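Local coordinates for protein transcobalamin-1 (PDB 4KKI) that binds vitamin B12 with femtomolar affinity, recognises other corrinoids too, and protects the vitamin from the acid of the stomach, at the cyanocobalamin site. Coordinates in Å, arbitrary orientation; residue numbers count along the deposited sequence, not the author numbering.

The cyanocobalamin site. Residues 94, 142-143, 145-146, 179, 186, 240, 242-243, 289, 382, 385-386, 396, 401-404, 411-414, 433. With CNC (cyanocobalamin), chain B.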
# COMPACT_ATOMS: atom_id res chain seq x y z
N GLU A 94 -4.79 -5.68 -7.58
CA GLU A 94 -5.35 -6.74 -6.75
C GLU A 94 -4.93 -8.11 -7.26
O GLU A 94 -4.60 -9.00 -6.47
CB GLU A 94 -6.88 -6.65 -6.71
CG GLU A 94 -7.43 -5.54 -5.84
CD GLU A 94 -8.94 -5.43 -5.92
OE1 GLU A 94 -9.53 -5.93 -6.90
OE2 GLU A 94 -9.54 -4.84 -5.00
N THR A 142 -6.25 2.77 -12.17
CA THR A 142 -6.06 2.86 -10.73
C THR A 142 -5.01 3.91 -10.37
O THR A 142 -5.32 5.09 -10.21
CB THR A 142 -5.67 1.50 -10.13
OG1 THR A 142 -4.44 1.05 -10.71
CG2 THR A 142 -6.76 0.47 -10.39
N ASN A 143 -3.76 3.47 -10.25
CA ASN A 143 -2.68 4.36 -9.82
C ASN A 143 -1.31 3.75 -10.12
O ASN A 143 -1.23 2.62 -10.61
CB ASN A 143 -2.81 4.66 -8.33
CG ASN A 143 -2.93 3.40 -7.50
OD1 ASN A 143 -1.97 2.65 -7.35
ND2 ASN A 143 -4.12 3.15 -6.97
N TYR A 145 1.02 3.01 -7.90
CA TYR A 145 1.33 2.01 -6.89
C TYR A 145 0.95 0.62 -7.41
O TYR A 145 1.73 -0.32 -7.33
CB TYR A 145 0.59 2.32 -5.59
CG TYR A 145 0.91 1.40 -4.44
CD1 TYR A 145 1.98 1.66 -3.59
CD2 TYR A 145 0.12 0.29 -4.18
CE1 TYR A 145 2.27 0.82 -2.53
CE2 TYR A 145 0.40 -0.55 -3.12
CZ TYR A 145 1.47 -0.28 -2.30
OH TYR A 145 1.74 -1.12 -1.25
N GLN A 146 -0.25 0.52 -7.98
CA GLN A 146 -0.71 -0.73 -8.57
C GLN A 146 0.04 -1.04 -9.85
O GLN A 146 0.37 -2.20 -10.13
CB GLN A 146 -2.22 -0.70 -8.83
CG GLN A 146 -3.06 -0.55 -7.57
CD GLN A 146 -4.51 -0.93 -7.79
OE1 GLN A 146 -4.84 -1.68 -8.70
NE2 GLN A 146 -5.38 -0.41 -6.94
N PHE A 179 0.59 13.13 -5.09
CA PHE A 179 -0.79 13.43 -4.74
C PHE A 179 -0.85 14.87 -4.27
O PHE A 179 -0.65 15.16 -3.09
CB PHE A 179 -1.29 12.49 -3.65
CG PHE A 179 -1.39 11.05 -4.08
CD1 PHE A 179 -1.73 10.73 -5.38
CD2 PHE A 179 -1.12 10.03 -3.19
CE1 PHE A 179 -1.82 9.42 -5.79
CE2 PHE A 179 -1.21 8.71 -3.59
CZ PHE A 179 -1.56 8.40 -4.89
N ASP A 186 4.96 5.70 -0.83
CA ASP A 186 4.49 4.34 -1.07
C ASP A 186 4.62 3.99 -2.55
O ASP A 186 5.14 2.93 -2.91
CB ASP A 186 3.02 4.20 -0.65
CG ASP A 186 2.74 4.82 0.70
OD1 ASP A 186 2.73 6.07 0.80
OD2 ASP A 186 2.51 4.07 1.67
N ASN A 240 5.35 8.81 6.08
CA ASN A 240 4.70 8.69 7.38
C ASN A 240 4.92 7.29 7.95
O ASN A 240 5.71 6.51 7.42
CB ASN A 240 3.21 9.03 7.30
CG ASN A 240 2.44 8.16 6.33
OD1 ASN A 240 2.88 7.06 5.97
ND2 ASN A 240 1.28 8.64 5.90
N PHE A 242 3.03 4.74 7.88
CA PHE A 242 2.48 3.65 7.09
C PHE A 242 3.10 3.54 5.70
O PHE A 242 2.71 2.68 4.90
CB PHE A 242 0.96 3.79 7.00
CG PHE A 242 0.29 3.92 8.34
CD1 PHE A 242 0.20 2.84 9.19
CD2 PHE A 242 -0.23 5.14 8.75
CE1 PHE A 242 -0.41 2.96 10.43
CE2 PHE A 242 -0.84 5.27 9.98
CZ PHE A 242 -0.93 4.17 10.82
N SER A 243 4.08 4.39 5.41
CA SER A 243 4.83 4.29 4.16
C SER A 243 6.27 3.85 4.42
O SER A 243 7.02 3.55 3.50
CB SER A 243 4.83 5.62 3.41
OG SER A 243 5.52 6.62 4.15
N GLN A 289 2.00 -4.66 5.50
CA GLN A 289 2.96 -3.95 4.65
C GLN A 289 4.28 -3.64 5.35
O GLN A 289 5.31 -3.52 4.69
CB GLN A 289 2.34 -2.67 4.08
CG GLN A 289 1.22 -2.92 3.10
CD GLN A 289 0.70 -1.65 2.47
OE1 GLN A 289 0.12 -1.68 1.38
NE2 GLN A 289 0.91 -0.52 3.14
N TRP A 382 -8.95 -1.58 3.59
CA TRP A 382 -8.34 -0.69 4.57
C TRP A 382 -9.36 -0.21 5.59
O TRP A 382 -9.01 0.16 6.71
CB TRP A 382 -7.68 0.51 3.88
CG TRP A 382 -6.30 0.26 3.38
CD1 TRP A 382 -5.93 -0.11 2.12
CD2 TRP A 382 -5.08 0.38 4.13
NE1 TRP A 382 -4.57 -0.23 2.04
CE2 TRP A 382 -4.02 0.07 3.26
CE3 TRP A 382 -4.79 0.73 5.45
CZ2 TRP A 382 -2.69 0.08 3.67
CZ3 TRP A 382 -3.46 0.74 5.86
CH2 TRP A 382 -2.43 0.42 4.97
N TYR A 385 -14.09 4.09 3.44
CA TYR A 385 -13.53 5.05 2.51
C TYR A 385 -14.61 6.03 2.08
O TYR A 385 -15.69 5.63 1.66
CB TYR A 385 -12.94 4.34 1.29
CG TYR A 385 -12.32 5.26 0.26
CD1 TYR A 385 -11.03 5.74 0.41
CD2 TYR A 385 -13.03 5.64 -0.88
CE1 TYR A 385 -10.46 6.58 -0.53
CE2 TYR A 385 -12.47 6.48 -1.82
CZ TYR A 385 -11.19 6.95 -1.65
OH TYR A 385 -10.62 7.78 -2.58
N ILE A 386 -14.32 7.33 2.19
CA ILE A 386 -15.28 8.36 1.83
C ILE A 386 -15.27 8.64 0.32
O ILE A 386 -14.29 9.16 -0.22
CB ILE A 386 -15.01 9.68 2.58
CG1 ILE A 386 -14.89 9.43 4.08
CG2 ILE A 386 -16.11 10.70 2.28
CD1 ILE A 386 -16.09 8.71 4.68
N ASN A 396 -11.85 9.07 -10.44
CA ASN A 396 -10.49 8.66 -10.74
C ASN A 396 -9.91 9.38 -11.96
O ASN A 396 -8.80 9.91 -11.91
CB ASN A 396 -10.42 7.14 -10.93
CG ASN A 396 -9.12 6.55 -10.43
OD1 ASN A 396 -8.04 7.09 -10.68
ND2 ASN A 396 -9.21 5.45 -9.69
N TYR A 401 -10.67 13.67 -5.25
CA TYR A 401 -11.00 12.84 -4.09
C TYR A 401 -11.29 13.69 -2.85
O TYR A 401 -11.01 14.88 -2.82
CB TYR A 401 -9.87 11.86 -3.79
CG TYR A 401 -8.66 12.49 -3.13
CD1 TYR A 401 -7.80 13.31 -3.86
CD2 TYR A 401 -8.37 12.25 -1.80
CE1 TYR A 401 -6.69 13.89 -3.26
CE2 TYR A 401 -7.26 12.82 -1.20
CZ TYR A 401 -6.42 13.64 -1.93
OH TYR A 401 -5.32 14.20 -1.34
N TRP A 402 -11.84 13.05 -1.83
CA TRP A 402 -12.08 13.71 -0.55
C TRP A 402 -10.89 13.48 0.38
O TRP A 402 -10.50 12.34 0.63
CB TRP A 402 -13.37 13.21 0.10
CG TRP A 402 -14.61 13.61 -0.66
CD1 TRP A 402 -15.34 12.83 -1.51
CD2 TRP A 402 -15.26 14.88 -0.63
NE1 TRP A 402 -16.40 13.54 -2.01
CE2 TRP A 402 -16.37 14.81 -1.48
CE3 TRP A 402 -15.00 16.09 0.04
CZ2 TRP A 402 -17.23 15.88 -1.69
CZ3 TRP A 402 -15.86 17.16 -0.17
CH2 TRP A 402 -16.96 17.05 -1.03
N GLU A 403 -10.32 14.57 0.88
CA GLU A 403 -9.14 14.50 1.73
C GLU A 403 -9.50 14.80 3.18
O GLU A 403 -10.27 15.71 3.47
CB GLU A 403 -8.08 15.49 1.24
CG GLU A 403 -6.77 15.45 1.99
CD GLU A 403 -5.82 16.55 1.55
OE1 GLU A 403 -4.60 16.43 1.82
OE2 GLU A 403 -6.29 17.53 0.94
N LEU A 404 -8.94 14.01 4.10
CA LEU A 404 -9.19 14.20 5.52
C LEU A 404 -8.06 14.98 6.17
O LEU A 404 -6.89 14.64 6.01
CB LEU A 404 -9.35 12.84 6.21
CG LEU A 404 -10.30 11.85 5.54
CD1 LEU A 404 -10.41 10.58 6.38
CD2 LEU A 404 -11.68 12.46 5.30
N LEU A 411 -4.47 13.68 7.29
CA LEU A 411 -4.38 12.57 8.23
C LEU A 411 -3.61 11.40 7.64
O LEU A 411 -3.57 11.21 6.43
CB LEU A 411 -5.78 12.10 8.64
CG LEU A 411 -6.72 13.15 9.23
CD1 LEU A 411 -8.03 12.50 9.66
CD2 LEU A 411 -6.06 13.85 10.40
N SER A 412 -2.99 10.61 8.52
CA SER A 412 -2.28 9.40 8.13
C SER A 412 -3.17 8.18 8.32
O SER A 412 -2.75 7.05 8.09
CB SER A 412 -1.01 9.23 8.96
OG SER A 412 -0.09 10.28 8.72
N GLN A 413 -4.40 8.41 8.76
CA GLN A 413 -5.35 7.33 8.99
C GLN A 413 -6.68 7.64 8.33
O GLN A 413 -6.96 8.78 7.96
CB GLN A 413 -5.58 7.13 10.49
CG GLN A 413 -4.33 6.77 11.28
CD GLN A 413 -4.61 6.65 12.77
OE1 GLN A 413 -4.96 5.58 13.26
NE2 GLN A 413 -4.46 7.76 13.48
N GLY A 414 -7.51 6.61 8.18
CA GLY A 414 -8.85 6.79 7.65
C GLY A 414 -9.83 7.29 8.68
O GLY A 414 -9.54 7.31 9.88
N TYR A 433 -5.37 15.44 -7.50
CA TYR A 433 -4.04 14.84 -7.42
C TYR A 433 -3.01 15.84 -7.95
O TYR A 433 -1.81 15.71 -7.68
CB TYR A 433 -3.94 13.56 -8.25
CG TYR A 433 -4.93 12.46 -7.92
CD1 TYR A 433 -5.66 12.47 -6.73
CD2 TYR A 433 -5.12 11.39 -8.79
CE1 TYR A 433 -6.56 11.46 -6.44
CE2 TYR A 433 -6.01 10.38 -8.51
CZ TYR A 433 -6.73 10.42 -7.33
OH TYR A 433 -7.62 9.41 -7.06
CO CNC B . -4.40 6.58 0.20
N21 CNC B . -3.61 5.86 1.77
N22 CNC B . -5.45 7.80 1.30
N23 CNC B . -5.09 7.16 -1.52
N24 CNC B . -3.21 5.42 -0.72
C1 CNC B . -2.74 4.65 1.60
C20 CNC B . -3.67 3.37 1.58
C2 CNC B . -1.78 4.79 2.86
C25 CNC B . -1.13 3.44 3.28
C26 CNC B . -0.61 5.82 2.54
C27 CNC B . 0.19 6.30 3.78
O28 CNC B . -0.27 7.18 4.52
N29 CNC B . 1.36 5.76 4.04
C3 CNC B . -2.72 5.41 3.96
C30 CNC B . -3.28 4.32 4.96
C31 CNC B . -2.86 4.43 6.38
C32 CNC B . -3.78 3.88 7.43
O34 CNC B . -4.93 4.04 7.12
N33 CNC B . -3.38 3.32 8.53
C4 CNC B . -3.67 6.23 3.04
C5 CNC B . -4.36 7.47 3.48
C35 CNC B . -4.01 7.87 4.93
C6 CNC B . -5.33 8.05 2.70
C7 CNC B . -6.32 9.18 3.10
C36 CNC B . -7.17 9.16 4.42
C37 CNC B . -5.48 10.52 3.13
C38 CNC B . -6.15 11.80 3.58
O39 CNC B . -7.11 12.27 2.96
N40 CNC B . -5.69 12.39 4.64
C8 CNC B . -7.23 9.30 1.82
C41 CNC B . -8.69 8.70 2.06
C42 CNC B . -9.83 9.72 2.29
C43 CNC B . -11.19 9.10 2.05
O44 CNC B . -11.63 8.20 2.77
N45 CNC B . -11.85 9.56 1.03
C9 CNC B . -6.43 8.53 0.78
C10 CNC B . -6.58 8.80 -0.58
C11 CNC B . -5.99 8.17 -1.63
C12 CNC B . -6.22 8.53 -3.09
C46 CNC B . -5.19 9.65 -3.43
C47 CNC B . -7.62 9.17 -3.40
C13 CNC B . -5.73 7.26 -3.82
C48 CNC B . -6.98 6.34 -4.04
C49 CNC B . -7.65 6.40 -5.44
C50 CNC B . -6.84 5.72 -6.50
O51 CNC B . -6.52 4.57 -6.32
N52 CNC B . -6.52 6.37 -7.57
C14 CNC B . -4.77 6.65 -2.78
C15 CNC B . -3.74 5.75 -3.09
C53 CNC B . -3.59 5.42 -4.58
C16 CNC B . -3.08 5.03 -1.99
C17 CNC B . -1.89 4.03 -2.10
C54 CNC B . -0.68 4.81 -2.64
C55 CNC B . -2.07 2.76 -3.00
C56 CNC B . -3.42 2.04 -2.80
C57 CNC B . -3.52 0.86 -3.75
O58 CNC B . -3.90 1.02 -4.90
N59 CNC B . -3.14 -0.32 -3.24
C18 CNC B . -1.69 3.58 -0.61
C60 CNC B . -0.28 3.07 -0.19
C61 CNC B . -0.16 1.76 0.51
O63 CNC B . 0.71 1.48 1.38
N62 CNC B . -1.05 0.89 0.16
C19 CNC B . -2.17 4.82 0.18
C1P CNC B . -3.16 -1.61 -4.00
C2P CNC B . -4.58 -2.18 -4.18
C3P CNC B . -4.48 -3.51 -4.89
O3 CNC B . -5.32 -2.38 -2.93
O4 CNC B . -6.64 -1.85 -0.95
O5 CNC B . -7.70 -2.17 -3.20
P CNC B . -6.62 -1.64 -2.39
O2 CNC B . -6.30 -0.09 -2.77
C3R CNC B . -7.50 0.68 -2.88
C2R CNC B . -7.91 1.19 -1.53
O7R CNC B . -6.79 1.22 -0.73
C1R CNC B . -8.41 2.60 -1.72
O6R CNC B . -7.93 2.98 -2.99
C4R CNC B . -7.26 1.92 -3.72
C5R CNC B . -7.90 1.78 -5.07
O8R CNC B . -9.34 1.61 -4.96
N1B CNC B . -7.76 3.47 -0.71
C8B CNC B . -8.07 3.66 0.66
C2B CNC B . -6.70 4.26 -0.92
N3B CNC B . -6.28 4.94 0.14
C9B CNC B . -7.13 4.59 1.16
C4B CNC B . -7.15 5.01 2.53
C5B CNC B . -8.12 4.49 3.36
C5M CNC B . -8.13 4.95 4.82
C6B CNC B . -9.10 3.54 2.85
C6M CNC B . -10.17 2.98 3.79
C7B CNC B . -9.09 3.11 1.52
N1A CNC B . -2.20 8.71 0.05
C1A CNC B . -3.02 7.90 0.13
O HOH W 1 -3.26 -0.36 -0.45
O HOH W 2 -7.00 3.60 8.76
O HOH W 3 -8.47 -5.02 -2.35
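Carbonyl oxygen O58 of cyanocobalamin (CNC), in the amide that leads to the nucleotide loop, accepts two side-chain hydrogen bonds. Asn143 ND2 gives one to CNC O58 at 3.0 Å and Gln146 NE2 the other at 2.9 Å, each with O58 close to the donor's amide plane. Asn143 ND2 also reaches CNC O51 of a neighbouring corrin amide at 2.9 Å. Asn143 CG is wedged over the main chain, flanked by its own N and C (chi1 52°). Its OD1 takes the backbone N-H of Gln146, which fixes the amide flip. An alanine here would probably loosen both corrin amides, since the donor to O58 and O51 and the acceptor for Gln146 N would go.

This is the cobalamin pocket between the helical alpha domain and the C-terminal beta domain, and it buries most of the ligand. On the alpha side, Asn240 pairs amide to amide: OD1 accepts from CNC N29 on an in-plane lone pair, and ND2 donates to O28. The same amide nitrogen, CNC N29, donates to Asp186 OD2 at 3.1 Å, on the syn lone pair. On the beta side, backbone does the gripping. Ile386 N and O hold one corrin amide, and Leu404 N and O hold another.

Flat groups close round the ring system. One face of the Trp382 indole lies against methyl C20 of CNC, which stands 3.6 Å from the plane, offset toward the rim, while Trp382 CB packs on the dimethylbenzimidazole. Phe179 covers methyl C46 from the other side of the corrin, with the methyl over its ring centre. Trp382 NE1 hydrogen-bonds water 1 O at 2.8 Å, in the plane of the indole, and the same water meets CNC N59.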